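Local coordinates for glyoxalase III (glutathione-independent) (Candida albicans, PDB 4LRU), which converts methylglyoxal to D-lactate in a single glutathione-independent step, detoxifying the methylglyoxal that the yeast's own metabolism produces, at residues T25-F39 / Y100-L112. Numbering follows the deposited sequence.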
loop_
_atom_site.group_PDB
_atom_site.type_symbol
_atom_site.label_atom_id
_atom_site.label_comp_id
_atom_site.label_asym_id
_atom_site.label_seq_id
_atom_site.Cartn_x
_atom_site.Cartn_y
_atom_site.Cartn_z
ATOM N N THR A 25 5.152 -13.629 6.050
ATOM C CA THR A 25 4.521 -12.443 5.512
ATOM C C THR A 25 5.140 -12.053 4.178
ATOM O O THR A 25 6.084 -12.702 3.691
ATOM C CB THR A 25 4.542 -11.259 6.507
ATOM O OG1 THR A 25 3.617 -10.248 6.069
ATOM C CG2 THR A 25 5.921 -10.642 6.620
ATOM N N GLY A 26 4.587 -10.994 3.605
ATOM C CA GLY A 26 4.878 -10.548 2.253
ATOM C C GLY A 26 3.712 -9.718 1.783
ATOM O O GLY A 26 3.098 -9.016 2.583
ATOM N N VAL A 27 3.411 -9.788 0.494
ATOM C CA VAL A 27 2.347 -8.983 -0.118
ATOM C C VAL A 27 0.997 -9.646 0.156
ATOM O O VAL A 27 0.818 -10.826 -0.109
ATOM C CB VAL A 27 2.574 -8.880 -1.631
ATOM C CG1 VAL A 27 1.429 -8.120 -2.313
ATOM C CG2 VAL A 27 3.921 -8.227 -1.913
ATOM N N PHE A 28 0.056 -8.874 0.699
ATOM C CA PHE A 28 -1.291 -9.385 0.940
ATOM C C PHE A 28 -2.067 -9.324 -0.356
ATOM O O PHE A 28 -2.357 -8.242 -0.842
ATOM C CB PHE A 28 -2.001 -8.556 2.006
ATOM C CG PHE A 28 -3.096 -9.304 2.698
ATOM C CD1 PHE A 28 -4.345 -9.428 2.118
ATOM C CD2 PHE A 28 -2.868 -9.934 3.919
ATOM C CE1 PHE A 28 -5.338 -10.166 2.733
ATOM C CE2 PHE A 28 -3.860 -10.666 4.542
ATOM C CZ PHE A 28 -5.100 -10.776 3.953
ATOM N N VAL A 29 -2.361 -10.480 -0.940
ATOM C CA VAL A 29 -2.744 -10.564 -2.358
ATOM C C VAL A 29 -3.757 -9.496 -2.761
ATOM O O VAL A 29 -3.511 -8.743 -3.685
ATOM C CB VAL A 29 -3.281 -11.944 -2.729
ATOM C CG1 VAL A 29 -3.787 -11.958 -4.165
ATOM C CG2 VAL A 29 -2.190 -12.996 -2.567
ATOM N N VAL A 30 -4.914 -9.456 -2.111
ATOM C CA VAL A 30 -5.967 -8.574 -2.613
ATOM C C VAL A 30 -5.666 -7.088 -2.448
ATOM O O VAL A 30 -6.284 -6.268 -3.104
ATOM C CB VAL A 30 -7.364 -8.880 -2.036
ATOM C CG1 VAL A 30 -7.876 -10.216 -2.565
ATOM C CG2 VAL A 30 -7.352 -8.849 -0.520
ATOM N N GLU A 31 -4.680 -6.738 -1.616
ATOM C CA GLU A 31 -4.253 -5.347 -1.509
ATOM C C GLU A 31 -3.487 -4.850 -2.714
ATOM O O GLU A 31 -3.390 -3.650 -2.923
ATOM C CB GLU A 31 -3.411 -5.133 -0.243
ATOM C CG GLU A 31 -4.249 -5.340 0.995
ATOM C CD GLU A 31 -3.494 -5.152 2.289
ATOM O OE1 GLU A 31 -2.358 -4.624 2.268
ATOM O OE2 GLU A 31 -4.080 -5.515 3.327
ATOM N N ALA A 32 -2.945 -5.784 -3.491
ATOM C CA ALA A 32 -2.432 -5.519 -4.821
ATOM C C ALA A 32 -3.485 -5.753 -5.894
ATOM O O ALA A 32 -3.623 -4.939 -6.814
ATOM C CB ALA A 32 -1.221 -6.382 -5.097
ATOM N N LEU A 33 -4.201 -6.871 -5.796
ATOM C CA LEU A 33 -5.145 -7.276 -6.842
ATOM C C LEU A 33 -6.340 -6.317 -6.957
ATOM O O LEU A 33 -6.663 -5.867 -8.060
ATOM C CB LEU A 33 -5.605 -8.718 -6.620
ATOM C CG LEU A 33 -6.352 -9.437 -7.752
ATOM C CD1 LEU A 33 -6.193 -10.951 -7.648
ATOM C CD2 LEU A 33 -7.824 -9.062 -7.755
ATOM N N HIS A 34 -6.992 -6.006 -5.846
ATOM C CA HIS A 34 -8.159 -5.137 -5.899
ATOM C C HIS A 34 -7.837 -3.761 -6.482
ATOM O O HIS A 34 -8.513 -3.319 -7.423
ATOM C CB HIS A 34 -8.833 -5.012 -4.528
ATOM C CG HIS A 34 -9.545 -6.252 -4.096
ATOM N ND1 HIS A 34 -10.112 -6.382 -2.848
ATOM C CD2 HIS A 34 -9.797 -7.414 -4.744
ATOM C CE1 HIS A 34 -10.679 -7.569 -2.743
ATOM N NE2 HIS A 34 -10.517 -8.209 -3.886
ATOM N N PRO A 35 -6.786 -3.092 -5.969
ATOM C CA PRO A 35 -6.500 -1.782 -6.541
ATOM C C PRO A 35 -6.060 -1.879 -7.993
ATOM O O PRO A 35 -6.427 -1.033 -8.811
ATOM C CB PRO A 35 -5.396 -1.224 -5.629
ATOM C CG PRO A 35 -5.575 -1.957 -4.337
ATOM C CD PRO A 35 -6.017 -3.329 -4.735
ATOM N N PHE A 36 -5.291 -2.915 -8.339
ATOM C CA PHE A 36 -4.934 -3.136 -9.736
ATOM C C PHE A 36 -6.199 -3.154 -10.593
ATOM O O PHE A 36 -6.285 -2.492 -11.631
ATOM C CB PHE A 36 -4.152 -4.450 -9.913
ATOM C CG PHE A 36 -3.809 -4.758 -11.350
ATOM C CD1 PHE A 36 -2.689 -4.204 -11.951
ATOM C CD2 PHE A 36 -4.647 -5.553 -12.123
ATOM C CE1 PHE A 36 -2.385 -4.479 -13.269
ATOM C CE2 PHE A 36 -4.356 -5.818 -13.450
ATOM C CZ PHE A 36 -3.224 -5.276 -14.025
ATOM N N GLU A 37 -7.189 -3.917 -10.161
ATOM C CA GLU A 37 -8.393 -4.078 -10.980
ATOM C C GLU A 37 -9.211 -2.784 -11.049
ATOM O O GLU A 37 -9.782 -2.476 -12.096
ATOM C CB GLU A 37 -9.244 -5.244 -10.477
ATOM C CG GLU A 37 -8.658 -6.617 -10.781
ATOM C CD GLU A 37 -8.728 -6.931 -12.255
ATOM O OE1 GLU A 37 -9.831 -7.284 -12.740
ATOM O OE2 GLU A 37 -7.699 -6.813 -12.939
ATOM N N VAL A 38 -9.296 -2.056 -9.942
ATOM C CA VAL A 38 -10.039 -0.788 -9.924
ATOM C C VAL A 38 -9.405 0.189 -10.917
ATOM O O VAL A 38 -10.085 0.788 -11.748
ATOM C CB VAL A 38 -10.059 -0.172 -8.523
ATOM C CG1 VAL A 38 -10.579 1.256 -8.558
ATOM C CG2 VAL A 38 -10.912 -1.034 -7.613
ATOM N N PHE A 39 -8.091 0.341 -10.828
ATOM C CA PHE A 39 -7.383 1.247 -11.717
ATOM C C PHE A 39 -7.399 0.757 -13.171
ATOM O O PHE A 39 -7.478 1.564 -14.095
ATOM C CB PHE A 39 -5.957 1.446 -11.220
ATOM C CG PHE A 39 -5.857 2.140 -9.882
ATOM C CD1 PHE A 39 -6.580 3.285 -9.605
ATOM C CD2 PHE A 39 -4.970 1.681 -8.926
ATOM C CE1 PHE A 39 -6.471 3.920 -8.385
ATOM C CE2 PHE A 39 -4.850 2.313 -7.706
ATOM C CZ PHE A 39 -5.588 3.445 -7.433
ATOM N N TYR A 100 5.040 8.781 -13.167
ATOM C CA TYR A 100 3.855 8.320 -12.427
ATOM C C TYR A 100 3.005 9.476 -11.918
ATOM O O TYR A 100 3.526 10.534 -11.574
ATOM C CB TYR A 100 4.241 7.360 -11.282
ATOM C CG TYR A 100 5.027 6.239 -11.876
ATOM C CD1 TYR A 100 4.391 5.252 -12.623
ATOM C CD2 TYR A 100 6.410 6.290 -11.903
ATOM C CE1 TYR A 100 5.106 4.309 -13.329
ATOM C CE2 TYR A 100 7.136 5.349 -12.600
ATOM C CZ TYR A 100 6.481 4.361 -13.304
ATOM O OH TYR A 100 7.209 3.438 -14.014
ATOM N N ASP A 101 1.688 9.256 -11.895
ATOM C CA ASP A 101 0.736 10.267 -11.447
ATOM C C ASP A 101 -0.016 9.898 -10.170
ATOM O O ASP A 101 -0.621 10.763 -9.544
ATOM C CB ASP A 101 -0.281 10.542 -12.553
ATOM C CG ASP A 101 0.288 11.362 -13.682
ATOM O OD1 ASP A 101 1.421 11.885 -13.559
ATOM O OD2 ASP A 101 -0.410 11.516 -14.713
ATOM N N ILE A 102 -0.031 8.616 -9.832
ATOM C CA ILE A 102 -0.601 8.101 -8.589
ATOM C C ILE A 102 0.416 7.125 -7.996
ATOM O O ILE A 102 1.067 6.366 -8.738
ATOM C CB ILE A 102 -1.919 7.342 -8.889
ATOM C CG1 ILE A 102 -2.980 8.331 -9.368
ATOM C CG2 ILE A 102 -2.402 6.547 -7.685
ATOM C CD1 ILE A 102 -4.205 7.691 -9.970
ATOM N N PHE A 103 0.569 7.168 -6.674
ATOM C CA PHE A 103 1.328 6.171 -5.952
ATOM C C PHE A 103 0.349 5.450 -5.049
ATOM O O PHE A 103 -0.378 6.083 -4.289
ATOM C CB PHE A 103 2.427 6.824 -5.114
ATOM C CG PHE A 103 3.278 5.839 -4.351
ATOM C CD1 PHE A 103 2.847 5.316 -3.147
ATOM C CD2 PHE A 103 4.519 5.441 -4.849
ATOM C CE1 PHE A 103 3.641 4.442 -2.433
ATOM C CE2 PHE A 103 5.310 4.547 -4.148
ATOM C CZ PHE A 103 4.874 4.045 -2.945
ATOM N N PHE A 104 0.312 4.127 -5.146
ATOM C CA PHE A 104 -0.540 3.317 -4.258
ATOM C C PHE A 104 0.279 2.232 -3.562
ATOM O O PHE A 104 0.817 1.338 -4.214
ATOM C CB PHE A 104 -1.682 2.687 -5.054
ATOM C CG PHE A 104 -2.715 2.021 -4.200
ATOM C CD1 PHE A 104 -2.443 0.820 -3.562
ATOM C CD2 PHE A 104 -3.979 2.610 -4.008
ATOM C CE1 PHE A 104 -3.393 0.211 -2.761
ATOM C CE2 PHE A 104 -4.914 1.994 -3.204
ATOM C CZ PHE A 104 -4.630 0.793 -2.590
ATOM N N GLY A 105 0.385 2.328 -2.244
ATOM C CA GLY A 105 1.091 1.328 -1.451
ATOM C C GLY A 105 0.211 0.171 -1.033
ATOM O O GLY A 105 -0.593 0.297 -0.107
ATOM N N SER A 106 0.319 -0.953 -1.735
ATOM C CA SER A 106 -0.249 -2.197 -1.233
ATOM C C SER A 106 0.545 -2.610 -0.018
ATOM O O SER A 106 1.631 -2.092 0.210
ATOM C CB SER A 106 -0.231 -3.315 -2.278
ATOM O OG SER A 106 1.074 -3.863 -2.505
ATOM N N ALA A 107 0.037 -3.557 0.746
ATOM C CA ALA A 107 0.769 -3.931 1.937
ATOM C C ALA A 107 0.712 -5.417 2.242
ATOM O O ALA A 107 1.038 -6.242 1.382
ATOM C CB ALA A 107 0.351 -3.063 3.111
ATOM N N GLY A 108 0.350 -5.760 3.472
ATOM C CA GLY A 108 0.885 -6.934 4.121
ATOM C C GLY A 108 1.942 -6.487 5.100
ATOM O O GLY A 108 2.561 -5.448 4.899
ATOM N N HIS A 109 2.145 -7.260 6.161
ATOM C CA HIS A 109 3.052 -6.853 7.233
ATOM C C HIS A 109 4.496 -6.686 6.740
ATOM O O HIS A 109 5.293 -6.009 7.379
ATOM C CB HIS A 109 3.004 -7.855 8.382
ATOM C CG HIS A 109 1.822 -7.689 9.291
ATOM N ND1 HIS A 109 0.586 -8.237 9.016
ATOM C CD2 HIS A 109 1.692 -7.052 10.481
ATOM C CE1 HIS A 109 -0.254 -7.940 9.993
ATOM N NE2 HIS A 109 0.393 -7.228 10.897
ATOM N N GLY A 110 4.834 -7.279 5.605
ATOM C CA GLY A 110 6.183 -7.115 5.055
ATOM C C GLY A 110 6.560 -5.644 4.926
ATOM O O GLY A 110 7.730 -5.265 5.110
ATOM N N THR A 111 5.590 -4.792 4.613
ATOM C CA THR A 111 5.873 -3.367 4.422
ATOM C C THR A 111 6.519 -2.696 5.647
ATOM O O THR A 111 7.215 -1.689 5.505
ATOM C CB THR A 111 4.606 -2.543 4.097
ATOM O OG1 THR A 111 3.657 -2.686 5.161
ATOM C CG2 THR A 111 3.988 -2.973 2.801
ATOM N N LEU A 112 6.256 -3.225 6.843
ATOM C CA LEU A 112 6.827 -2.695 8.066
ATOM C C LEU A 112 8.342 -2.751 8.024
ATOM O O LEU A 112 9.013 -1.957 8.688
ATOM C CB LEU A 112 6.328 -3.481 9.279
ATOM C CG LEU A 112 4.825 -3.336 9.540
ATOM C CD1 LEU A 112 4.359 -4.379 10.533
ATOM C CD2 LEU A 112 4.474 -1.935 10.033
#
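Helix 29-39 packs on strand 102-105, a central strand of the largely parallel DJ-1/PfpI sheet, and the loop leading into the helix and the loop leaving the strand meet beside the active site. The helix runs nearly antiparallel to the strand, at 153° with the axes 9.9 Å apart. Pro35 and Phe104 carry the apolar half: Pro35 CB lies 3.9 Å from the Phe104 ring centroid, almost above the ring, which defines a CH-pi contact over the face. With chi1 at -171°, the Phe104 ring swings away from its own N and faces the helix, and Phe104 CD2 meets the edge of the Phe39 ring 3.8 Å from Phe39 CE2. Toward the helix N-terminus, Glu31 extends its chain toward the loop, where its OE1 sits 3.0 Å from Ala107 N; the same side chain touches Cys139, inferred to be catalytic. Glu31 O is buried against Ser106 CB without a polar partner, whereas Ser106 OG bonds to Ala10 O. His109 turns from the contact to hydrogen-bond Glu171 and meets the ring of His140, both inferred active-site residues. Gly108 CA approaches Gly26 O at 3.4 Å in a CA-H...O contact. Beside it, Phe28 N donates to Ala107 O at 2.9 Å, nearly straight at 169°.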